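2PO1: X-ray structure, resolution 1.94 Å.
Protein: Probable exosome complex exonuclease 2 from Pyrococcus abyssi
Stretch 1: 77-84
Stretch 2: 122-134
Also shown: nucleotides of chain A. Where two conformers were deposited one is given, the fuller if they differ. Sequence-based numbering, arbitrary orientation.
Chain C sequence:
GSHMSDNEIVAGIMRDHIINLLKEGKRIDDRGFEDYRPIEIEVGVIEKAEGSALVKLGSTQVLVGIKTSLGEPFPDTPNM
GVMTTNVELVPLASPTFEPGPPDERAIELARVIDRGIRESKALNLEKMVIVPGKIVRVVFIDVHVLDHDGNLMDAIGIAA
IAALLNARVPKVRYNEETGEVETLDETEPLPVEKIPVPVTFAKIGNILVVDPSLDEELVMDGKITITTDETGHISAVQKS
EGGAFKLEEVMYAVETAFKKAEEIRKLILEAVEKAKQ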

# COMPACT_ATOMS: atom_id res chain seq x y z
N THR C 77 21.14 -5.97 18.09
CA THR C 77 20.91 -6.81 19.26
C THR C 77 21.07 -8.30 18.94
O THR C 77 20.07 -9.04 18.97
N PRO C 78 22.32 -8.75 18.71
CA PRO C 78 22.55 -10.12 18.27
C PRO C 78 22.35 -11.08 19.45
O PRO C 78 22.30 -12.29 19.28
N ASN C 79 22.17 -10.49 20.64
CA ASN C 79 22.01 -11.31 21.83
C ASN C 79 20.60 -11.35 22.37
O ASN C 79 20.35 -11.75 23.50
N MET C 80 19.65 -10.99 21.53
CA MET C 80 18.27 -10.97 21.94
C MET C 80 17.40 -11.64 20.92
O MET C 80 17.57 -11.47 19.73
N GLY C 81 16.48 -12.46 21.40
CA GLY C 81 15.46 -12.97 20.55
C GLY C 81 14.54 -11.83 20.13
O GLY C 81 14.76 -10.66 20.46
N VAL C 82 13.53 -12.17 19.35
CA VAL C 82 12.71 -11.15 18.74
C VAL C 82 11.30 -11.29 19.26
O VAL C 82 10.73 -12.41 19.37
N MET C 83 10.71 -10.14 19.59
CA MET C 83 9.31 -10.17 19.91
C MET C 83 8.62 -9.06 19.15
O MET C 83 9.06 -7.87 19.11
N THR C 84 7.47 -9.40 18.62
CA THR C 84 6.70 -8.45 17.89
C THR C 84 5.22 -8.61 18.18
O THR C 84 4.72 -9.74 18.30
N ALA C 122 9.39 -9.19 30.57
CA ALA C 122 8.51 -10.29 30.92
C ALA C 122 8.77 -11.44 29.99
O ALA C 122 8.69 -12.57 30.41
N LEU C 123 9.08 -11.16 28.73
CA LEU C 123 9.59 -12.20 27.85
C LEU C 123 11.04 -11.88 27.81
O LEU C 123 11.44 -10.84 27.25
N ASN C 124 11.84 -12.76 28.39
CA ASN C 124 13.25 -12.48 28.42
C ASN C 124 13.92 -12.83 27.07
O ASN C 124 14.23 -13.99 26.81
N LEU C 125 14.19 -11.82 26.24
CA LEU C 125 14.68 -12.01 24.90
C LEU C 125 16.08 -12.55 24.87
O LEU C 125 16.54 -13.10 23.85
N GLU C 126 16.79 -12.36 25.97
CA GLU C 126 18.16 -12.84 26.11
C GLU C 126 18.20 -14.35 26.25
O GLU C 126 19.21 -14.98 25.98
N LYS C 127 17.09 -14.94 26.65
CA LYS C 127 16.99 -16.36 26.82
C LYS C 127 16.35 -16.97 25.58
O LYS C 127 15.74 -18.04 25.64
N MET C 128 16.48 -16.29 24.46
CA MET C 128 15.82 -16.71 23.22
C MET C 128 16.81 -16.72 22.09
O MET C 128 16.45 -16.75 20.91
N VAL C 129 18.09 -16.75 22.47
CA VAL C 129 19.18 -16.79 21.52
C VAL C 129 19.62 -18.22 21.29
O VAL C 129 19.74 -18.99 22.24
N ILE C 130 19.79 -18.60 20.03
CA ILE C 130 20.30 -19.94 19.73
C ILE C 130 21.75 -19.84 19.28
O ILE C 130 22.62 -20.53 19.81
N VAL C 131 22.01 -18.99 18.31
CA VAL C 131 23.38 -18.71 17.91
C VAL C 131 23.44 -17.20 17.96
O VAL C 131 22.75 -16.54 17.18
N PRO C 132 24.20 -16.63 18.92
CA PRO C 132 24.29 -15.17 19.01
C PRO C 132 24.57 -14.50 17.67
O PRO C 132 25.40 -14.95 16.92
N GLY C 133 23.78 -13.49 17.34
CA GLY C 133 24.01 -12.75 16.11
C GLY C 133 23.50 -13.40 14.85
O GLY C 133 23.67 -12.83 13.77
N LYS C 134 22.89 -14.58 14.95
CA LYS C 134 22.53 -15.35 13.76
C LYS C 134 21.19 -16.06 13.82
O LYS C 134 20.48 -16.12 12.83

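Two backbone hydrogen bonds pin these stretches together, and the side chains fill the space around them. Gly 81 N donates to Leu 125 O at 2.5 Å, almost linearly, while Gly 133 N donates to Pro 78 O at 2.7 Å. Both donors are glycines, and the fit is close at each: a CB on Gly 81 would lie 2.4 Å from Met 128 CB, a clash; at Gly 133 a CB would sit 3.4 Å from Pro 78 CB, which is tight, and the positive phi by itself favours glycine.

Leu 125 is the apolar centre. It points toward the first stretch with chi1 m and chi2 t, a relaxed leucine conformation that spreads its two methyls: CD1 lies 3.7 Å from Met 80 CE, and CD2 lies 3.8 Å from Met 83 CB. Met 80 (m, t, p) leaves its backbone sideways, yet its flexible thioether chain brings the terminal methyl to Leu 125. Met 83 points inward and is extended through chi1 and chi2, both t, which carries SD to 3.6 Å from Leu 123 CD1. Leu 123 also points inward, although its chi1 of -147° lies between wells. Met 128, with chi1 m and chi2 t, places CE 3.6 Å from Gly 81 CA and 3.5 Å from Val 82 N, against bare backbone.

Val 129, chi1 t, points toward the turn formed by Thr 77 to Met 80; its CG2 sits 3.1 Å from Asn 79 O, a short approach of a methyl to a carbonyl oxygen, and 3.6 Å from Met 80 N, so this compact branched side chain packs directly on the turn backbone. Asn 79, chi1 m, starts sideways but brings OD1 to 3.6 Å from Pro 132 CB. Its backbone carbonyl is served by water 1, which donates to Asn 79 O at 2.6 Å and to Glu 126 O at 2.9 Å, bridging the stretches. Beyond this packing, the bound nucleotide A7 makes a weak hydrogen bond from O2' to Met 83 O at 3.5 Å.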

# COMPACT_ATOMS: atom_id res chain seq x y z
CB THR C 77 19.53 -6.59 19.86
OG1 THR C 77 18.53 -6.74 18.83
CG2 THR C 77 19.44 -5.20 20.50
CB PRO C 78 24.01 -10.07 17.82
CG PRO C 78 24.64 -9.04 18.67
CD PRO C 78 23.58 -8.02 18.93
CB ASN C 79 22.99 -10.87 22.91
CG ASN C 79 24.38 -11.28 22.58
OD1 ASN C 79 24.64 -12.46 22.38
ND2 ASN C 79 25.27 -10.31 22.46
CB MET C 80 17.83 -9.54 22.16
CG MET C 80 18.25 -8.99 23.52
SD MET C 80 18.17 -7.18 23.40
CE MET C 80 16.49 -6.81 22.95
CB VAL C 82 12.78 -11.15 17.14
CG1 VAL C 82 11.69 -10.24 16.54
CG2 VAL C 82 14.13 -10.71 16.66
CB MET C 83 9.12 -10.01 21.42
CG MET C 83 7.68 -10.10 21.88
SD MET C 83 7.62 -9.55 23.61
CE MET C 83 7.06 -7.86 23.44
CB THR C 84 7.07 -8.55 16.35
OG1 THR C 84 6.37 -7.53 15.67
CG2 THR C 84 6.66 -9.86 15.80
CB ALA C 122 7.04 -9.86 30.86
CB LEU C 123 9.08 -12.06 26.45
CG LEU C 123 8.81 -13.28 25.56
CD1 LEU C 123 8.97 -12.90 24.11
CD2 LEU C 123 9.55 -14.46 25.93
CB ASN C 124 13.86 -13.25 29.56
CG ASN C 124 15.20 -12.78 29.87
OD1 ASN C 124 15.88 -12.23 29.01
ND2 ASN C 124 15.60 -12.93 31.11
CB LEU C 125 14.65 -10.69 24.10
CG LEU C 125 13.30 -10.00 24.01
CD1 LEU C 125 13.40 -8.79 23.14
CD2 LEU C 125 12.20 -10.94 23.49
CB GLU C 126 18.78 -12.16 27.32
CG GLU C 126 19.30 -10.80 26.99
CD GLU C 126 18.88 -9.78 28.00
OE1 GLU C 126 19.70 -9.45 28.91
OE2 GLU C 126 17.72 -9.32 27.89
CB LYS C 127 16.20 -16.67 28.08
CG LYS C 127 16.89 -16.15 29.32
CD LYS C 127 16.24 -16.60 30.60
CE LYS C 127 17.12 -16.24 31.83
NZ LYS C 127 16.46 -16.77 33.04
CB MET C 128 14.65 -15.77 22.90
CG MET C 128 13.42 -16.10 23.66
SD MET C 128 12.11 -14.92 23.43
CE MET C 128 12.38 -14.38 21.76
CB VAL C 129 20.37 -15.96 22.02
CG1 VAL C 129 21.54 -16.14 21.11
CG2 VAL C 129 19.97 -14.51 22.08
CB ILE C 130 19.47 -20.67 18.65
CG1 ILE C 130 17.98 -20.64 19.01
CG2 ILE C 130 19.97 -22.09 18.45
CD1 ILE C 130 17.64 -21.11 20.42
CB VAL C 131 23.67 -19.21 16.50
CG1 VAL C 131 25.10 -18.91 16.10
CG2 VAL C 131 23.36 -20.69 16.41
CB PRO C 132 25.45 -14.96 19.99
CG PRO C 132 25.31 -16.12 20.91
CD PRO C 132 24.94 -17.29 20.01
CB LYS C 134 23.62 -16.38 13.45
CG LYS C 134 25.03 -15.78 13.37
CD LYS C 134 25.54 -15.71 11.92
CE LYS C 134 25.08 -14.46 11.12
NZ LYS C 134 25.97 -14.29 9.90
P A A 7 8.15 -4.28 11.23
OP1 A A 7 6.82 -4.09 10.59
OP2 A A 7 9.40 -3.91 10.50
O5' A A 7 8.01 -3.50 12.65
C5' A A 7 7.17 -4.09 13.69
C4' A A 7 7.87 -4.45 15.01
O4' A A 7 9.04 -5.33 14.86
C3' A A 7 8.42 -3.26 15.80
O3' A A 7 7.37 -2.59 16.44
C2' A A 7 9.33 -3.99 16.79
O2' A A 7 8.62 -4.68 17.81
C1' A A 7 10.01 -4.97 15.85
N9 A A 7 11.25 -4.41 15.26
C8 A A 7 11.47 -4.04 13.96
N7 A A 7 12.68 -3.58 13.72
C5 A A 7 13.31 -3.64 14.96
C6 A A 7 14.62 -3.31 15.38
N6 A A 7 15.55 -2.82 14.56
N1 A A 7 14.94 -3.50 16.68
C2 A A 7 14.01 -4.00 17.51
N3 A A 7 12.75 -4.36 17.23
C4 A A 7 12.45 -4.15 15.92
O HOH W 1 21.47 -13.44 25.07